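Long-range contact in MOSUB1, transcription cofactor (Magnaporthe oryzae, PDB 4AGH), which binds single-stranded DNA and, as a member of the PC4 family, probably acts as a transcriptional coactivator in the nucleus: residues K63-E75 with G83-T95. Sequence-based numbering, arbitrary orientation.
Sequences KKMDFINIREYYE and GKKGIGLTVDQYT
Arg71 NH1 has two partners here: it donates to Gly83 O at 2.9 Å and to a water that in turn bonds Lys84 O and Gly86 O. NH2 reaches Gly86 O through a second water, so the guanidinium is tied to the bend where the chain turns the corner into strand 86-90. That strand runs antiparallel to strand 65-75 in the curved sheet of the PC4 fold and leads into its long helix. The arginine gets there by bending at chi3 (-56°), which folds the guanidinium back over the neighbouring strand; Gly86 CA lies against one of its faces, 3.6 Å above the plane. Ile70 O sits close to the same glycine, 2.9 Å from Gly86 CA.

Paired backbone bonds join Ile70 to Ile87 and Ile68 to Leu89. On the other side of Gly86 from Ile87, Glu72 N donates almost straight to Lys85 O at 2.8 Å. The Glu72 and Lys85 side chains run side by side, and a water bridges OE2 to NZ, while Glu72 OE1 makes a salt bridge with Arg55.

Ile68, Ile70, Ile87 and Leu89 share one face of the sheet. Ile70 also packs on Ile70 of the second subunit, which places this face at the dimer interface. Ile68 lays CG1 over the face of the Tyr94 ring, a CH-pi contact 4.2 Å from the centroid, and CD1 reaches Tyr94 CB. Tyr94 OH is hydrogen-bonded to Asn105 OD1 of the second subunit. Where strand gives way to helix, Thr90 and Gln93 form a capping box, and Val91 CG2 rests against Asp66 O at 3.6 Å. The same carbonyl oxygen accepts from a water, 2.6 Å away, that takes the Val91 N-H.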
loop_
_atom_site.group_PDB
_atom_site.type_symbol
_atom_site.label_atom_id
_atom_site.label_comp_id
_atom_site.label_asym_id
_atom_site.label_seq_id
_atom_site.Cartn_x
_atom_site.Cartn_y
_atom_site.Cartn_z
ATOM N N LYS A 63 9.365 5.974 -17.692
ATOM C CA LYS A 63 10.209 5.174 -18.571
ATOM C C LYS A 63 9.518 3.871 -18.968
ATOM O O LYS A 63 10.159 2.819 -19.040
ATOM C CB LYS A 63 11.546 4.856 -17.900
ATOM C CG LYS A 63 12.722 5.716 -18.347
ATOM C CD LYS A 63 12.655 7.126 -17.776
ATOM C CE LYS A 63 13.982 7.851 -17.988
ATOM N NZ LYS A 63 13.932 9.278 -17.539
ATOM N N LYS A 64 8.208 3.942 -19.208
ATOM C CA LYS A 64 7.433 2.782 -19.670
ATOM C C LYS A 64 7.195 1.729 -18.580
ATOM O O LYS A 64 6.662 0.651 -18.850
ATOM C CB LYS A 64 8.090 2.137 -20.895
ATOM C CG LYS A 64 8.135 3.036 -22.127
ATOM C CD LYS A 64 8.799 2.322 -23.298
ATOM C CE LYS A 64 8.782 3.183 -24.554
ATOM N NZ LYS A 64 9.413 4.512 -24.320
ATOM N N MET A 65 7.590 2.039 -17.351
ATOM C CA MET A 65 7.268 1.166 -16.228
ATOM C C MET A 65 6.132 1.763 -15.426
ATOM O O MET A 65 6.084 2.973 -15.212
ATOM C CB MET A 65 8.487 0.945 -15.331
ATOM C CG MET A 65 9.526 0.006 -15.935
ATOM S SD MET A 65 10.836 -0.387 -14.758
ATOM C CE MET A 65 9.885 -0.562 -13.241
ATOM N N ASP A 66 5.229 0.906 -14.955
ATOM C CA ASP A 66 4.099 1.370 -14.165
ATOM C C ASP A 66 4.355 1.220 -12.669
ATOM O O ASP A 66 5.016 0.276 -12.238
ATOM C CB ASP A 66 2.835 0.598 -14.545
ATOM C CG ASP A 66 2.412 0.855 -15.979
ATOM O OD1 ASP A 66 2.033 2.002 -16.277
ATOM O OD2 ASP A 66 2.476 -0.081 -16.804
ATOM N N PHE A 67 3.837 2.171 -11.895
ATOM C CA PHE A 67 3.977 2.160 -10.435
ATOM C C PHE A 67 2.635 2.354 -9.771
ATOM O O PHE A 67 1.790 3.122 -10.251
ATOM C CB PHE A 67 4.942 3.240 -9.986
ATOM C CG PHE A 67 6.317 3.042 -10.525
ATOM C CD1 PHE A 67 6.655 3.522 -11.779
ATOM C CD2 PHE A 67 7.247 2.300 -9.819
ATOM C CE1 PHE A 67 7.918 3.305 -12.299
ATOM C CE2 PHE A 67 8.509 2.084 -10.329
ATOM C CZ PHE A 67 8.846 2.586 -11.572
ATOM N N ILE A 68 2.435 1.637 -8.667
ATOM C CA ILE A 68 1.221 1.783 -7.895
ATOM C C ILE A 68 1.586 2.630 -6.686
ATOM O O ILE A 68 2.306 2.186 -5.789
ATOM C CB ILE A 68 0.641 0.427 -7.438
ATOM C CG1 ILE A 68 0.194 -0.432 -8.640
ATOM C CG2 ILE A 68 -0.543 0.643 -6.511
ATOM C CD1 ILE A 68 1.339 -1.163 -9.346
ATOM N N ASN A 69 1.095 3.861 -6.676
ATOM C CA ASN A 69 1.490 4.828 -5.664
ATOM C C ASN A 69 0.446 4.968 -4.578
ATOM O O ASN A 69 -0.696 5.309 -4.850
ATOM C CB ASN A 69 1.727 6.180 -6.317
ATOM C CG ASN A 69 2.766 6.114 -7.404
ATOM O OD1 ASN A 69 3.933 5.815 -7.145
ATOM N ND2 ASN A 69 2.358 6.411 -8.635
ATOM N N ILE A 70 0.839 4.684 -3.344
ATOM C CA ILE A 70 -0.052 4.855 -2.216
ATOM C C ILE A 70 0.502 6.034 -1.424
ATOM O O ILE A 70 1.616 5.960 -0.912
ATOM C CB ILE A 70 -0.039 3.588 -1.357
ATOM C CG1 ILE A 70 -0.309 2.363 -2.245
ATOM C CG2 ILE A 70 -1.050 3.707 -0.222
ATOM C CD1 ILE A 70 -0.169 1.028 -1.518
ATOM N N ARG A 71 -0.251 7.128 -1.328
ATOM C CA ARG A 71 0.376 8.344 -0.820
ATOM C C ARG A 71 -0.622 9.292 -0.200
ATOM O O ARG A 71 -1.746 9.401 -0.671
ATOM C CB ARG A 71 1.113 9.057 -1.960
ATOM C CG ARG A 71 1.914 10.271 -1.503
ATOM C CD ARG A 71 2.949 10.693 -2.519
ATOM N NE ARG A 71 3.884 9.620 -2.869
ATOM C CZ ARG A 71 4.961 9.277 -2.168
ATOM N NH1 ARG A 71 5.260 9.882 -1.017
ATOM N NH2 ARG A 71 5.735 8.287 -2.612
ATOM N N GLU A 72 -0.194 9.972 0.859
ATOM C CA GLU A 72 -1.011 10.998 1.474
ATOM C C GLU A 72 -0.706 12.339 0.831
ATOM O O GLU A 72 0.459 12.704 0.646
ATOM C CB GLU A 72 -0.742 11.071 2.978
ATOM C CG GLU A 72 -1.534 12.179 3.671
ATOM C CD GLU A 72 -1.444 12.104 5.179
ATOM O OE1 GLU A 72 -1.471 10.985 5.725
ATOM O OE2 GLU A 72 -1.355 13.172 5.821
ATOM N N TYR A 73 -1.766 13.067 0.496
ATOM C CA TYR A 73 -1.645 14.396 -0.082
ATOM C C TYR A 73 -1.909 15.434 0.999
ATOM O O TYR A 73 -2.614 15.152 1.965
ATOM C CB TYR A 73 -2.625 14.544 -1.241
ATOM C CG TYR A 73 -2.085 13.925 -2.511
ATOM C CD1 TYR A 73 -1.789 12.567 -2.574
ATOM C CD2 TYR A 73 -1.857 14.704 -3.640
ATOM C CE1 TYR A 73 -1.269 12.001 -3.732
ATOM C CE2 TYR A 73 -1.348 14.157 -4.794
ATOM C CZ TYR A 73 -1.054 12.805 -4.839
ATOM O OH TYR A 73 -0.539 12.269 -6.002
ATOM N N TYR A 74 -1.308 16.612 0.865
ATOM C CA TYR A 74 -1.633 17.721 1.760
ATOM C C TYR A 74 -2.252 18.842 0.950
ATOM O O TYR A 74 -2.101 18.885 -0.263
ATOM C CB TYR A 74 -0.401 18.207 2.535
ATOM C CG TYR A 74 0.700 18.850 1.708
ATOM C CD1 TYR A 74 0.672 20.206 1.413
ATOM C CD2 TYR A 74 1.782 18.099 1.246
ATOM C CE1 TYR A 74 1.684 20.805 0.675
ATOM C CE2 TYR A 74 2.801 18.684 0.509
ATOM C CZ TYR A 74 2.744 20.035 0.217
ATOM O OH TYR A 74 3.749 20.633 -0.512
ATOM N N GLU A 75 -2.968 19.743 1.621
ATOM C CA GLU A 75 -3.619 20.854 0.939
ATOM C C GLU A 75 -2.920 22.167 1.261
ATOM O O GLU A 75 -2.722 22.507 2.428
ATOM C CB GLU A 75 -5.106 20.937 1.313
ATOM C CG GLU A 75 -5.857 22.052 0.579
ATOM C CD GLU A 75 -7.354 22.085 0.875
ATOM O OE1 GLU A 75 -7.844 21.231 1.641
ATOM O OE2 GLU A 75 -8.043 22.971 0.337
ATOM N N GLY A 83 2.517 14.394 -0.671
ATOM C CA GLY A 83 3.399 14.576 0.466
ATOM C C GLY A 83 4.376 13.426 0.618
ATOM O O GLY A 83 4.462 12.535 -0.227
ATOM N N LYS A 84 5.106 13.451 1.726
ATOM C CA LYS A 84 6.200 12.527 1.960
ATOM C C LYS A 84 5.744 11.166 2.489
ATOM O O LYS A 84 6.501 10.199 2.455
ATOM C CB LYS A 84 7.199 13.156 2.932
ATOM C CG LYS A 84 8.638 13.078 2.452
ATOM C CD LYS A 84 8.798 13.785 1.114
ATOM C CE LYS A 84 10.245 13.758 0.647
ATOM N NZ LYS A 84 10.418 14.359 -0.706
ATOM N N LYS A 85 4.514 11.085 2.978
ATOM C CA LYS A 85 4.016 9.820 3.502
ATOM C C LYS A 85 3.426 9.016 2.353
ATOM O O LYS A 85 2.338 9.312 1.877
ATOM C CB LYS A 85 2.964 10.059 4.587
ATOM C CG LYS A 85 3.505 10.796 5.829
ATOM C CD LYS A 85 2.400 11.142 6.822
ATOM C CE LYS A 85 2.962 11.914 8.022
ATOM N NZ LYS A 85 1.896 12.337 8.976
ATOM N N GLY A 86 4.151 8.008 1.901
ATOM C CA GLY A 86 3.687 7.208 0.777
ATOM C C GLY A 86 4.783 6.342 0.209
ATOM O O GLY A 86 5.944 6.418 0.625
ATOM N N ILE A 87 4.414 5.531 -0.775
ATOM C CA ILE A 87 5.366 4.633 -1.396
ATOM C C ILE A 87 4.878 4.311 -2.802
ATOM O O ILE A 87 3.667 4.261 -3.048
ATOM C CB ILE A 87 5.553 3.369 -0.531
ATOM C CG1 ILE A 87 6.684 2.485 -1.082
ATOM C CG2 ILE A 87 4.246 2.605 -0.418
ATOM C CD1 ILE A 87 7.060 1.347 -0.116
ATOM N N GLY A 88 5.822 4.168 -3.731
ATOM C CA GLY A 88 5.501 3.802 -5.097
ATOM C C GLY A 88 5.927 2.369 -5.340
ATOM O O GLY A 88 7.119 2.076 -5.417
ATOM N N LEU A 89 4.955 1.464 -5.425
ATOM C CA LEU A 89 5.256 0.054 -5.620
ATOM C C LEU A 89 5.453 -0.268 -7.095
ATOM O O LEU A 89 4.732 0.237 -7.949
ATOM C CB LEU A 89 4.101 -0.810 -5.092
ATOM C CG LEU A 89 3.761 -0.629 -3.617
ATOM C CD1 LEU A 89 2.592 -1.544 -3.264
ATOM C CD2 LEU A 89 4.980 -0.921 -2.750
ATOM N N THR A 90 6.424 -1.127 -7.388
ATOM C CA THR A 90 6.514 -1.717 -8.713
ATOM C C THR A 90 5.360 -2.695 -8.876
ATOM O O THR A 90 4.698 -3.070 -7.898
ATOM C CB THR A 90 7.828 -2.506 -8.888
ATOM O OG1 THR A 90 7.817 -3.634 -8.011
ATOM C CG2 THR A 90 9.038 -1.627 -8.561
ATOM N N VAL A 91 5.124 -3.125 -10.111
ATOM C CA VAL A 91 4.038 -4.051 -10.359
ATOM C C VAL A 91 4.293 -5.365 -9.630
ATOM O O VAL A 91 3.374 -5.941 -9.057
ATOM C CB VAL A 91 3.841 -4.264 -11.865
ATOM C CG1 VAL A 91 2.852 -5.392 -12.136
ATOM C CG2 VAL A 91 3.369 -2.953 -12.499
ATOM N N ASP A 92 5.541 -5.836 -9.647
ATOM C CA ASP A 92 5.880 -7.091 -8.967
ATOM C C ASP A 92 5.676 -6.989 -7.458
ATOM O O ASP A 92 5.258 -7.951 -6.807
ATOM C CB ASP A 92 7.323 -7.509 -9.268
ATOM C CG ASP A 92 7.503 -8.044 -10.680
ATOM O OD1 ASP A 92 6.493 -8.322 -11.358
ATOM O OD2 ASP A 92 8.671 -8.198 -11.106
ATOM N N GLN A 93 5.981 -5.827 -6.890
ATOM C CA GLN A 93 5.753 -5.618 -5.458
ATOM C C GLN A 93 4.262 -5.590 -5.178
ATOM O O GLN A 93 3.790 -6.146 -4.186
ATOM C CB GLN A 93 6.407 -4.312 -4.987
ATOM C CG GLN A 93 7.925 -4.406 -4.924
ATOM C CD GLN A 93 8.593 -3.048 -4.977
ATOM O OE1 GLN A 93 7.931 -2.018 -4.876
ATOM N NE2 GLN A 93 9.916 -3.042 -5.136
ATOM N N TYR A 94 3.515 -4.954 -6.074
ATOM C CA TYR A 94 2.069 -4.876 -5.916
ATOM C C TYR A 94 1.433 -6.269 -6.010
ATOM O O TYR A 94 0.575 -6.615 -5.187
ATOM C CB TYR A 94 1.462 -3.928 -6.949
ATOM C CG TYR A 94 -0.048 -3.920 -6.978
ATOM C CD1 TYR A 94 -0.779 -3.268 -5.991
ATOM C CD2 TYR A 94 -0.740 -4.545 -8.004
ATOM C CE1 TYR A 94 -2.156 -3.256 -6.017
ATOM C CE2 TYR A 94 -2.125 -4.533 -8.043
ATOM C CZ TYR A 94 -2.827 -3.887 -7.050
ATOM O OH TYR A 94 -4.201 -3.877 -7.086
ATOM N N THR A 95 1.865 -7.077 -6.975
ATOM C CA THR A 95 1.313 -8.430 -7.086
ATOM C C THR A 95 1.697 -9.318 -5.890
ATOM O O THR A 95 0.913 -10.167 -5.464
ATOM C CB THR A 95 1.664 -9.103 -8.430
ATOM O OG1 THR A 95 3.083 -9.264 -8.548
ATOM C CG2 THR A 95 1.156 -8.245 -9.588
HETATM O O HOH W 1 6.810 -1.668 -12.205
HETATM O O HOH W 2 8.337 7.397 -1.319
HETATM O O HOH W 3 7.739 8.781 0.331
HETATM O O HOH W 4 -0.072 13.593 8.043
#